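Local coordinates for 5,10-methylenetetrahydrofolate dehydrogenase (Bombyx mori, PDB 5ZF1), which catalyses the NADP+-dependent oxidation of 5,10-methylenetetrahydrofolate to 5,10-methenyltetrahydrofolate in folate one-carbon metabolism, at the interface of chains A and B. Sequence-based numbering; all coordinates share one arbitrary frame. Chains: chain A/B, 5,10-methylenetetrahydrofolate dehydrogenase.

Contact 1: the interface of chains A and B. Residues chain A 179, 194-196; chain B 179, 194-196.
Strand 193-197 of chain A pairs antiparallel with the same strand of chain B, while the end of helix 171-179 of chain A brings A:His179 against the second chain. The pairing turns about the threonines: A:Val194 stands opposite B:Ile196, A:Thr195 opposite B:Thr195 and A:Ile196 opposite B:Val194. B:Ile196 N donates to A:Val194 O at 2.8 Å, and A:Ile196 N donates to B:Val194 O at 2.9 Å. These bonds join the NAD(P)-binding regions of the two subunits through a beta ladder, as suits a dimer of this family, and beta-branched residues suit the extended backbone. On one side of the ladder the threonine hydroxyls meet tip to tip. Each OG1 lies anti to its own carbonyl carbon (chi1 -58°), which turns both toward the two-fold axis; which hydroxyl donates is not seen. The opposite side is mainly apolar. A:Ile196 CD1 and B:Ile196 CD1 approach to 4.0 Å, with the side chains crossing obliquely. B:Ile196 also covers A:His179, a flat, polarisable ring that can accept a methyl group on its face while keeping polar nitrogens at its rim. B:Ile196 CG2 touches A:His179 CD2 at 3.6 Å, and B:Ile196 CD1 sits over the ring centre, 3.8 Å from the centroid.

Contact 2: the interface of chains A and B. Residues chain A 195-198, 200-202, 205, 209; chain B 158, 191-193.
With chi1 at 50°, A:His198 holds its ring between its own backbone N and carbonyl carbon and points NE2 at B:Ala192, while A:Thr201 and B:Thr193 both turn OG1 anti to the carbonyl carbon (chi1 -58° and -57°), which sets the two hydroxyls facing each other. A:His198 NE2 donates to B:Ala192 O at 2.9 Å. The acceptor lies in the imidazole plane, but the donor stands above the carbonyl plane, away from a lone pair. Histidine suits this place because its other nitrogen, ND1, accepts from A:Tyr200 N at 3.1 Å, so that bonds at both nitrogens hold the ring's rotation. An alanine here would probably leave B:Ala192 O without this cross-chain donor and A:Tyr200 N without its acceptor, loosening the loop. The threonine hydroxyls, A:Thr201 OG1 and B:Thr193 OG1, are 2.9 Å apart, direction undecided, and A:His198 N donates to A:Thr201 OG1. B:Thr193 CG2 packs 3.7 Å from A:Tyr209 CE2 and also meets A:Cys197 SG. Water 1 links A:Tyr209 OH to B:Thr193 O. A:Pro202 CD lies near B:Gly158 O, where a residue without a side chain probably suits the positive phi (72°). Together these contacts fasten the loop after strand 193-197 and helix 203-212 of one subunit to the start of that strand in the other, helping to hold the dimer together.

Contact 3: the interface of chains A and B. Residues chain A 157-158, 181, 191; chain B 166, 198, 200.
A:Phe157 and B:Tyr200 form the apolar centre, the phenylalanine presenting its CE1 rim to one face of the tyrosine ring. A:Phe157 CE1 lies 3.4 Å from B:Tyr200 CG, offset toward the rim, and the side chains cross at about a right angle. A:Phe157 reaches there with CG anti to its backbone N (chi1 174°). Phenylalanine gives a purely hydrocarbon surface, whereas tyrosine adds a hydroxyl that can reach the polar rim. Further out, the A:Asp191 carboxylate stands nearly perpendicular to the tyrosine ring, and its OD1 lies in the ring plane at the CD2 edge, where the weakly positive ring hydrogens would probably suit an anionic oxygen. The same oxygen is gripped by both terminal nitrogens of B:Arg166, end-on. The bond from B:Arg166 NH1 to A:Asp191 OD1, at 2.8 Å, comes from the anti side, tilted out of the carboxylate plane, and that from B:Arg166 NH2 to A:Asp191 OD1, at 3.1 Å, comes nearly along the C-O axis. Arginine suits this place because its planar head offers two terminal NH2 groups that can point at one oxygen, and two faces: A:Asp181 CB packs over one, and the B:His198 ring lies against the other, with NH1 over its centre. The guanidinium probably offsets part of the negative charge of the two carboxylates, although the salt bridge between B:Arg166 NH2 and A:Asp181 OD2 is long at 3.4 Å. At the outer edge, water 2 lies 2.8 Å from A:Asp181 OD2 and 2.9 Å from B:Tyr200 OH.

Contact 1: the interface of chains A and B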
# COMPACT_ATOMS: atom_id res chain seq x y z
N HIS A 179 -10.14 1.27 -3.28
CA HIS A 179 -9.91 1.45 -4.71
C HIS A 179 -9.61 0.16 -5.47
O HIS A 179 -9.57 0.19 -6.71
CB HIS A 179 -8.74 2.44 -4.95
CG HIS A 179 -7.39 1.81 -4.97
ND1 HIS A 179 -6.58 1.74 -3.86
CD2 HIS A 179 -6.69 1.21 -5.97
CE1 HIS A 179 -5.45 1.13 -4.16
NE2 HIS A 179 -5.49 0.80 -5.44
N VAL A 194 -10.53 6.69 -5.75
CA VAL A 194 -10.18 7.13 -4.41
C VAL A 194 -9.19 8.29 -4.47
O VAL A 194 -8.14 8.17 -5.09
CB VAL A 194 -9.59 6.00 -3.56
CG1 VAL A 194 -9.20 6.53 -2.19
CG2 VAL A 194 -10.66 4.92 -3.39
N THR A 195 -9.54 9.38 -3.82
CA THR A 195 -8.59 10.47 -3.59
C THR A 195 -8.15 10.41 -2.14
O THR A 195 -8.99 10.38 -1.24
CB THR A 195 -9.22 11.83 -3.88
OG1 THR A 195 -9.70 11.87 -5.22
CG2 THR A 195 -8.18 12.96 -3.64
N ILE A 196 -6.83 10.48 -1.92
CA ILE A 196 -6.25 10.46 -0.59
C ILE A 196 -5.85 11.90 -0.26
O ILE A 196 -4.94 12.44 -0.89
CB ILE A 196 -5.04 9.52 -0.52
CG1 ILE A 196 -5.50 8.07 -0.72
CG2 ILE A 196 -4.31 9.69 0.83
CD1 ILE A 196 -4.97 7.46 -1.98
N HIS B 179 2.07 10.10 -2.69
CA HIS B 179 1.49 10.63 -1.46
C HIS B 179 2.34 10.27 -0.24
O HIS B 179 1.86 10.31 0.89
CB HIS B 179 0.02 10.22 -1.30
CG HIS B 179 -0.24 8.77 -1.03
ND1 HIS B 179 -0.02 8.18 0.20
CD2 HIS B 179 -0.80 7.80 -1.80
CE1 HIS B 179 -0.37 6.91 0.16
NE2 HIS B 179 -0.85 6.65 -1.05
N VAL B 194 -3.45 12.52 -4.11
CA VAL B 194 -3.43 11.56 -5.22
C VAL B 194 -4.82 11.00 -5.40
O VAL B 194 -5.45 10.58 -4.43
CB VAL B 194 -2.44 10.41 -4.94
CG1 VAL B 194 -2.50 9.37 -6.04
CG2 VAL B 194 -1.02 10.94 -4.83
N THR B 195 -5.31 10.99 -6.64
CA THR B 195 -6.52 10.25 -6.99
C THR B 195 -6.10 9.04 -7.79
O THR B 195 -5.33 9.17 -8.75
CB THR B 195 -7.47 11.11 -7.83
OG1 THR B 195 -7.80 12.30 -7.11
CG2 THR B 195 -8.76 10.30 -8.18
N ILE B 196 -6.59 7.86 -7.40
CA ILE B 196 -6.34 6.62 -8.12
C ILE B 196 -7.56 6.37 -8.99
O ILE B 196 -8.65 6.14 -8.47
CB ILE B 196 -6.12 5.45 -7.16
CG1 ILE B 196 -4.89 5.71 -6.27
CG2 ILE B 196 -5.93 4.17 -7.94
CD1 ILE B 196 -4.92 4.90 -4.99

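Contact 2: the interface of chains A and B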
# COMPACT_ATOMS: atom_id res chain seq x y z
N THR A 195 -9.54 9.38 -3.82
CA THR A 195 -8.59 10.47 -3.59
C THR A 195 -8.15 10.41 -2.14
O THR A 195 -8.99 10.38 -1.24
CB THR A 195 -9.22 11.83 -3.88
OG1 THR A 195 -9.70 11.87 -5.22
CG2 THR A 195 -8.18 12.96 -3.64
N ILE A 196 -6.83 10.48 -1.92
CA ILE A 196 -6.25 10.46 -0.59
C ILE A 196 -5.85 11.90 -0.26
O ILE A 196 -4.94 12.44 -0.89
CB ILE A 196 -5.04 9.52 -0.52
CG1 ILE A 196 -5.50 8.07 -0.72
CG2 ILE A 196 -4.31 9.69 0.83
CD1 ILE A 196 -4.97 7.46 -1.98
N CYS A 197 -6.53 12.49 0.70
CA CYS A 197 -6.20 13.83 1.20
C CYS A 197 -5.52 13.70 2.54
O CYS A 197 -5.71 12.72 3.25
CB CYS A 197 -7.44 14.70 1.32
SG CYS A 197 -8.29 14.99 -0.24
N HIS A 198 -4.69 14.68 2.89
CA HIS A 198 -3.89 14.54 4.10
C HIS A 198 -3.54 15.93 4.61
O HIS A 198 -4.12 16.93 4.16
CB HIS A 198 -2.63 13.70 3.84
CG HIS A 198 -1.85 14.13 2.64
ND1 HIS A 198 -1.11 15.30 2.63
CD2 HIS A 198 -1.68 13.56 1.43
CE1 HIS A 198 -0.52 15.43 1.45
NE2 HIS A 198 -0.84 14.38 0.70
N TYR A 200 -1.21 17.97 4.27
CA TYR A 200 -0.65 19.01 3.42
C TYR A 200 -1.53 19.31 2.21
O TYR A 200 -1.14 20.12 1.37
CB TYR A 200 0.76 18.65 2.98
CG TYR A 200 1.72 18.48 4.12
CD1 TYR A 200 1.87 19.49 5.09
CD2 TYR A 200 2.48 17.32 4.26
CE1 TYR A 200 2.77 19.33 6.15
CE2 TYR A 200 3.38 17.16 5.31
CZ TYR A 200 3.51 18.16 6.26
OH TYR A 200 4.39 18.01 7.31
N THR A 201 -2.69 18.66 2.08
CA THR A 201 -3.65 19.05 1.06
C THR A 201 -4.12 20.48 1.34
O THR A 201 -4.65 20.75 2.43
CB THR A 201 -4.85 18.07 1.02
OG1 THR A 201 -4.34 16.75 0.75
CG2 THR A 201 -5.83 18.44 -0.07
N PRO A 202 -3.91 21.43 0.44
CA PRO A 202 -4.35 22.81 0.71
C PRO A 202 -5.85 22.84 0.92
O PRO A 202 -6.61 22.06 0.33
CB PRO A 202 -3.94 23.58 -0.55
CG PRO A 202 -2.89 22.76 -1.19
CD PRO A 202 -3.19 21.31 -0.84
N LYS A 205 -8.27 22.86 -2.05
CA LYS A 205 -8.36 21.61 -2.81
C LYS A 205 -9.02 20.52 -1.98
O LYS A 205 -9.76 19.69 -2.54
CB LYS A 205 -6.98 21.18 -3.26
CG LYS A 205 -6.47 22.04 -4.39
CD LYS A 205 -5.01 22.18 -4.31
CE LYS A 205 -4.58 23.23 -5.31
NZ LYS A 205 -3.38 23.80 -4.75
N TYR A 209 -12.31 18.43 -3.37
CA TYR A 209 -12.44 16.97 -3.48
C TYR A 209 -13.63 16.47 -2.66
O TYR A 209 -14.38 15.59 -3.11
CB TYR A 209 -11.16 16.28 -3.03
CG TYR A 209 -10.07 16.28 -4.08
CD1 TYR A 209 -10.24 15.59 -5.25
CD2 TYR A 209 -8.90 17.00 -3.90
CE1 TYR A 209 -9.28 15.58 -6.23
CE2 TYR A 209 -7.92 17.00 -4.86
CZ TYR A 209 -8.11 16.28 -6.03
OH TYR A 209 -7.16 16.27 -7.02
N GLY B 158 1.44 19.07 -1.99
CA GLY B 158 0.14 19.72 -2.01
C GLY B 158 -0.49 19.87 -3.38
O GLY B 158 -1.51 20.53 -3.49
N ASP B 191 4.20 13.96 -1.05
CA ASP B 191 3.14 14.73 -0.38
C ASP B 191 2.14 15.33 -1.36
O ASP B 191 1.51 16.34 -1.08
CB ASP B 191 3.75 15.84 0.51
CG ASP B 191 4.32 15.29 1.81
OD1 ASP B 191 3.52 14.73 2.59
OD2 ASP B 191 5.56 15.38 2.06
N ALA B 192 1.93 14.69 -2.51
CA ALA B 192 0.84 15.10 -3.38
C ALA B 192 -0.50 14.57 -2.86
O ALA B 192 -0.56 13.62 -2.07
CB ALA B 192 1.06 14.59 -4.80
N THR B 193 -1.58 15.20 -3.32
CA THR B 193 -2.95 14.71 -3.12
C THR B 193 -3.27 13.83 -4.32
O THR B 193 -3.39 14.33 -5.44
CB THR B 193 -3.93 15.89 -3.04
OG1 THR B 193 -3.53 16.77 -1.99
CG2 THR B 193 -5.36 15.39 -2.78
O HOH W 1 -5.92 14.09 -7.23

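Contact 3: the interface of chains A and B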
# COMPACT_ATOMS: atom_id res chain seq x y z
N PHE A 157 -18.91 0.85 -6.48
CA PHE A 157 -18.37 0.56 -7.80
C PHE A 157 -18.32 1.82 -8.66
O PHE A 157 -19.38 2.36 -8.98
CB PHE A 157 -19.23 -0.51 -8.49
CG PHE A 157 -18.82 -0.77 -9.91
CD1 PHE A 157 -17.73 -1.58 -10.17
CD2 PHE A 157 -19.52 -0.22 -10.97
CE1 PHE A 157 -17.33 -1.83 -11.48
CE2 PHE A 157 -19.12 -0.47 -12.30
CZ PHE A 157 -18.04 -1.28 -12.55
N GLY A 158 -17.12 2.29 -9.01
CA GLY A 158 -16.97 3.47 -9.86
C GLY A 158 -17.40 4.76 -9.21
O GLY A 158 -17.51 5.78 -9.90
N ASP A 181 -9.36 -3.99 -6.83
CA ASP A 181 -10.21 -4.85 -7.67
C ASP A 181 -10.79 -6.00 -6.87
O ASP A 181 -10.04 -6.86 -6.38
CB ASP A 181 -9.36 -5.39 -8.82
CG ASP A 181 -10.19 -6.00 -9.93
OD1 ASP A 181 -11.34 -6.44 -9.68
OD2 ASP A 181 -9.66 -6.06 -11.06
N ASP A 191 -13.49 -1.19 -5.69
CA ASP A 191 -13.55 -0.66 -7.05
C ASP A 191 -14.07 0.78 -7.12
O ASP A 191 -14.67 1.19 -8.13
CB ASP A 191 -14.39 -1.56 -7.98
CG ASP A 191 -13.69 -2.88 -8.29
OD1 ASP A 191 -12.63 -2.85 -8.91
OD2 ASP A 191 -14.22 -3.97 -7.92
N ARG B 166 -4.05 1.04 -11.45
CA ARG B 166 -3.89 0.57 -10.07
C ARG B 166 -3.10 -0.74 -9.99
O ARG B 166 -3.17 -1.43 -8.96
CB ARG B 166 -5.25 0.39 -9.40
CG ARG B 166 -6.15 -0.63 -10.10
CD ARG B 166 -7.51 -0.77 -9.43
NE ARG B 166 -8.33 -1.66 -10.26
CZ ARG B 166 -9.60 -1.96 -10.02
NH1 ARG B 166 -10.23 -1.47 -8.95
NH2 ARG B 166 -10.25 -2.76 -10.86
N HIS B 198 -9.00 4.07 -12.42
CA HIS B 198 -8.73 2.71 -12.89
C HIS B 198 -9.80 2.30 -13.89
O HIS B 198 -10.60 3.12 -14.34
CB HIS B 198 -8.67 1.71 -11.72
CG HIS B 198 -9.85 1.78 -10.80
ND1 HIS B 198 -11.12 1.37 -11.16
CD2 HIS B 198 -9.94 2.21 -9.51
CE1 HIS B 198 -11.94 1.55 -10.14
NE2 HIS B 198 -11.25 2.07 -9.13
N TYR B 200 -12.56 0.91 -13.87
CA TYR B 200 -13.98 1.11 -13.62
C TYR B 200 -14.35 2.55 -13.28
O TYR B 200 -15.51 2.83 -12.98
CB TYR B 200 -14.45 0.17 -12.50
CG TYR B 200 -14.29 -1.31 -12.83
CD1 TYR B 200 -14.81 -1.85 -14.00
CD2 TYR B 200 -13.65 -2.17 -11.93
CE1 TYR B 200 -14.68 -3.19 -14.28
CE2 TYR B 200 -13.50 -3.54 -12.21
CZ TYR B 200 -14.02 -4.03 -13.39
OH TYR B 200 -13.91 -5.39 -13.69
O HOH W 2 -11.26 -6.50 -13.35

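Contact 1 lies at the middle of the two-fold interface, its C-alpha centre about 9 Å from that of contact 2 and about 12 Å from that of contact 3; contacts 2 and 3 are about 20 Å apart. A:Thr195 and A:Ile196 belong to both contact 1 and contact 2, so strand 193-197 runs from the central ladder into the flanking site. Symmetry relates the outer contacts in part: positions 158, 191, 198 and 200 appear in both with the chains exchanged. Each loop pairing therefore occurs twice, flanking the ladder, which probably fixes how the two NAD(P)-binding regions are set against each other.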